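Local coordinates for chitinase (Paenibacillus sp. FPU-7, PDB 5GZT), which probably cleaves beta-1,4 linkages between N-acetylglucosamine units within chitin and chitodextrin chains, using glycosyl hydrolase family 18 domains, at residues Q680-P685 with A742-N747. Numbering follows the deposited sequence.
Sequences QGTLKP and AVLEAN
Thr-682 OG1 is held between two partners: it donates to OE2 of Glu-745 over 2.6 Å, on the syn lone pair, and its hydroxyl is also hydrogen-bonded to that of Thr-602. The backbone N of Thr-682 reaches the other acid oxygen, Glu-745 OE1, at 2.9 Å. It comes from 22° out of the carboxylate plane. A bend at chi2 (83°) swings CD of Glu-745 towards the threonine, and the two side chains cross at about a right angle. Both acid oxygens are thus paired. Beside this clasp, Leu-744 N donates to Thr-682 O (2.9 Å) and Lys-684 N to Ala-742 O (3.0 Å), making a single beta bridge centred on Leu-683 and Val-743. Apolar groups flank it: Leu-683 CD2 rests 3.9 Å from Ala-742 CB, and Lys-684 CG lies against Leu-744 CD2, while NZ of that lysine forms a salt bridge with Asp-691. The bridge ties two loops of the immunoglobulin-like domain, those following strands 668-678 and 732-738. Leu-678 of the former strand packs on Leu-683 and Val-743; helix 602-614 meets Thr-682 and Glu-745, and Leu-744 touches Arg-579 and Trp-581 of strand 578-582, so the contact sits against the first family 18 domain.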
ATOM      1  N   GLN B 680     -11.806  12.716 -11.739  1.00 19.55           N
ATOM      2  CA  GLN B 680     -12.271  11.921 -10.596  1.00 22.86           C
ATOM      3  C   GLN B 680     -13.631  11.403 -10.980  1.00 19.85           C
ATOM      4  O   GLN B 680     -14.464  12.189 -11.398  1.00 18.41           O
ATOM      5  CB  GLN B 680     -12.225  12.747  -9.314  1.00 26.75           C
ATOM      6  CG  GLN B 680     -12.778  11.989  -8.143  1.00 37.36           C
ATOM      7  CD  GLN B 680     -12.372  12.546  -6.786  1.00 40.75           C
ATOM      8  OE1 GLN B 680     -13.090  13.388  -6.206  1.00 43.38           O
ATOM      9  NE2 GLN B 680     -11.262  12.033  -6.247  1.00 38.12           N
ATOM     10  N   GLY B 681     -13.840  10.064 -10.919  1.00 17.48           N
ATOM     11  CA  GLY B 681     -15.070   9.473 -11.450  1.00 15.42           C
ATOM     12  C   GLY B 681     -14.836   8.949 -12.845  1.00 16.45           C
ATOM     13  O   GLY B 681     -13.931   9.434 -13.546  1.00 16.30           O
ATOM     14  N   THR B 682     -15.678   8.009 -13.276  1.00 15.72           N
ATOM     15  CA  THR B 682     -15.543   7.334 -14.539  1.00 14.67           C
ATOM     16  C   THR B 682     -16.854   7.331 -15.238  1.00 14.90           C
ATOM     17  O   THR B 682     -17.777   6.686 -14.768  1.00 16.49           O
ATOM     18  CB  THR B 682     -15.030   5.890 -14.302  1.00 14.49           C
ATOM     19  OG1 THR B 682     -13.913   5.912 -13.342  1.00 14.35           O
ATOM     20  CG2 THR B 682     -14.630   5.271 -15.565  1.00 15.77           C
ATOM     21  N   LEU B 683     -16.952   7.964 -16.424  1.00 13.07           N
ATOM     22  CA  LEU B 683     -18.175   7.952 -17.176  1.00 12.33           C
ATOM     23  C   LEU B 683     -18.578   6.500 -17.544  1.00 14.20           C
ATOM     24  O   LEU B 683     -17.745   5.648 -17.834  1.00 14.39           O
ATOM     25  CB  LEU B 683     -18.092   8.744 -18.488  1.00 11.62           C
ATOM     26  CG  LEU B 683     -17.665  10.225 -18.431  1.00 12.92           C
ATOM     27  CD1 LEU B 683     -17.490  10.748 -19.829  1.00 14.72           C
ATOM     28  CD2 LEU B 683     -18.745  10.971 -17.659  1.00 13.13           C
ATOM     29  N   LYS B 684     -19.895   6.278 -17.536  1.00 14.51           N
ATOM     30  CA  LYS B 684     -20.492   5.175 -18.288  1.00 15.26           C
ATOM     31  C   LYS B 684     -19.929   5.219 -19.715  1.00 14.72           C
ATOM     32  O   LYS B 684     -19.719   6.318 -20.312  1.00 14.21           O
ATOM     33  CB  LYS B 684     -21.995   5.318 -18.341  1.00 16.08           C
ATOM     34  CG  LYS B 684     -22.677   5.188 -16.962  1.00 17.18           C
ATOM     35  CD  LYS B 684     -24.199   5.402 -17.051  1.00 16.45           C
ATOM     36  CE  LYS B 684     -24.550   6.849 -17.158  1.00 17.25           C
ATOM     37  NZ  LYS B 684     -25.959   7.186 -17.548  1.00 18.01           N
ATOM     38  N   PRO B 685     -19.754   4.066 -20.308  1.00 14.07           N
ATOM     39  CA  PRO B 685     -19.244   4.074 -21.667  1.00 14.03           C
ATOM     40  C   PRO B 685     -20.083   4.928 -22.620  1.00 15.40           C
ATOM     41  O   PRO B 685     -19.520   5.516 -23.568  1.00 15.79           O
ATOM     42  CB  PRO B 685     -19.240   2.575 -22.052  1.00 15.66           C
ATOM     43  CG  PRO B 685     -19.116   1.886 -20.732  1.00 14.96           C
ATOM     44  CD  PRO B 685     -19.766   2.720 -19.694  1.00 14.49           C
ATOM     45  N   ALA B 742     -23.835  10.373 -14.266  1.00 16.90           N
ATOM     46  CA  ALA B 742     -22.971  10.099 -15.449  1.00 16.36           C
ATOM     47  C   ALA B 742     -21.984   9.006 -15.231  1.00 17.45           C
ATOM     48  O   ALA B 742     -21.514   8.451 -16.204  1.00 16.78           O
ATOM     49  CB  ALA B 742     -22.202  11.365 -15.877  1.00 18.41           C
ATOM     50  N   VAL B 743     -21.624   8.720 -13.972  1.00 16.14           N
ATOM     51  CA  VAL B 743     -20.456   7.872 -13.695  1.00 17.01           C
ATOM     52  C   VAL B 743     -20.901   6.487 -13.181  1.00 17.68           C
ATOM     53  O   VAL B 743     -22.030   6.292 -12.779  1.00 15.97           O
ATOM     54  CB  VAL B 743     -19.489   8.500 -12.686  1.00 17.81           C
ATOM     55  CG1 VAL B 743     -18.958   9.835 -13.270  1.00 20.32           C
ATOM     56  CG2 VAL B 743     -20.153   8.763 -11.324  1.00 19.53           C
ATOM     57  N   LEU B 744     -19.943   5.590 -13.173  1.00 17.34           N
ATOM     58  CA  LEU B 744     -20.068   4.200 -12.846  1.00 17.41           C
ATOM     59  C   LEU B 744     -19.985   4.018 -11.342  1.00 16.95           C
ATOM     60  O   LEU B 744     -20.540   3.096 -10.831  1.00 19.66           O
ATOM     61  CB  LEU B 744     -18.881   3.420 -13.537  1.00 16.85           C
ATOM     62  CG  LEU B 744     -19.057   3.238 -15.052  1.00 16.98           C
ATOM     63  CD1 LEU B 744     -17.850   2.552 -15.721  1.00 16.84           C
ATOM     64  CD2 LEU B 744     -20.285   2.477 -15.404  1.00 15.67           C
ATOM     65  N   GLU B 745     -19.199   4.834 -10.675  1.00 15.65           N
ATOM     66  CA  GLU B 745     -19.047   4.758  -9.264  1.00 17.74           C
ATOM     67  C   GLU B 745     -20.379   5.079  -8.609  1.00 19.23           C
ATOM     68  O   GLU B 745     -21.176   5.861  -9.126  1.00 25.69           O
ATOM     69  CB  GLU B 745     -18.003   5.775  -8.772  1.00 16.57           C
ATOM     70  CG  GLU B 745     -16.556   5.459  -9.173  1.00 16.57           C
ATOM     71  CD  GLU B 745     -16.172   5.923 -10.605  1.00 16.28           C
ATOM     72  OE1 GLU B 745     -17.056   6.389 -11.336  1.00 18.08           O
ATOM     73  OE2 GLU B 745     -15.003   5.835 -11.003  1.00 15.90           O
ATOM     74  N   ALA B 746     -20.598   4.542  -7.457  1.00 22.26           N
ATOM     75  CA  ALA B 746     -21.938   4.532  -6.807  1.00 24.13           C
ATOM     76  C   ALA B 746     -22.343   5.827  -6.127  1.00 27.75           C
ATOM     77  O   ALA B 746     -23.472   6.261  -6.294  1.00 40.06           O
ATOM     78  CB  ALA B 746     -22.004   3.390  -5.770  1.00 25.71           C
ATOM     79  N   ASN B 747     -21.525   6.441  -5.310  1.00 26.15           N
ATOM     80  CA  ASN B 747     -22.187   7.542  -4.523  1.00 33.07           C
ATOM     81  C   ASN B 747     -21.460   8.887  -4.658  1.00 29.88           C
ATOM     82  O   ASN B 747     -21.327   9.629  -3.705  1.00 31.14           O
ATOM     83  CB  ASN B 747     -22.295   7.152  -3.016  1.00 38.94           C
ATOM     84  CG  ASN B 747     -23.149   5.904  -2.785  1.00 43.11           C
ATOM     85  OD1 ASN B 747     -24.390   5.906  -2.960  1.00 47.70           O
ATOM     86  ND2 ASN B 747     -22.480   4.819  -2.402  1.00 45.79           N
TER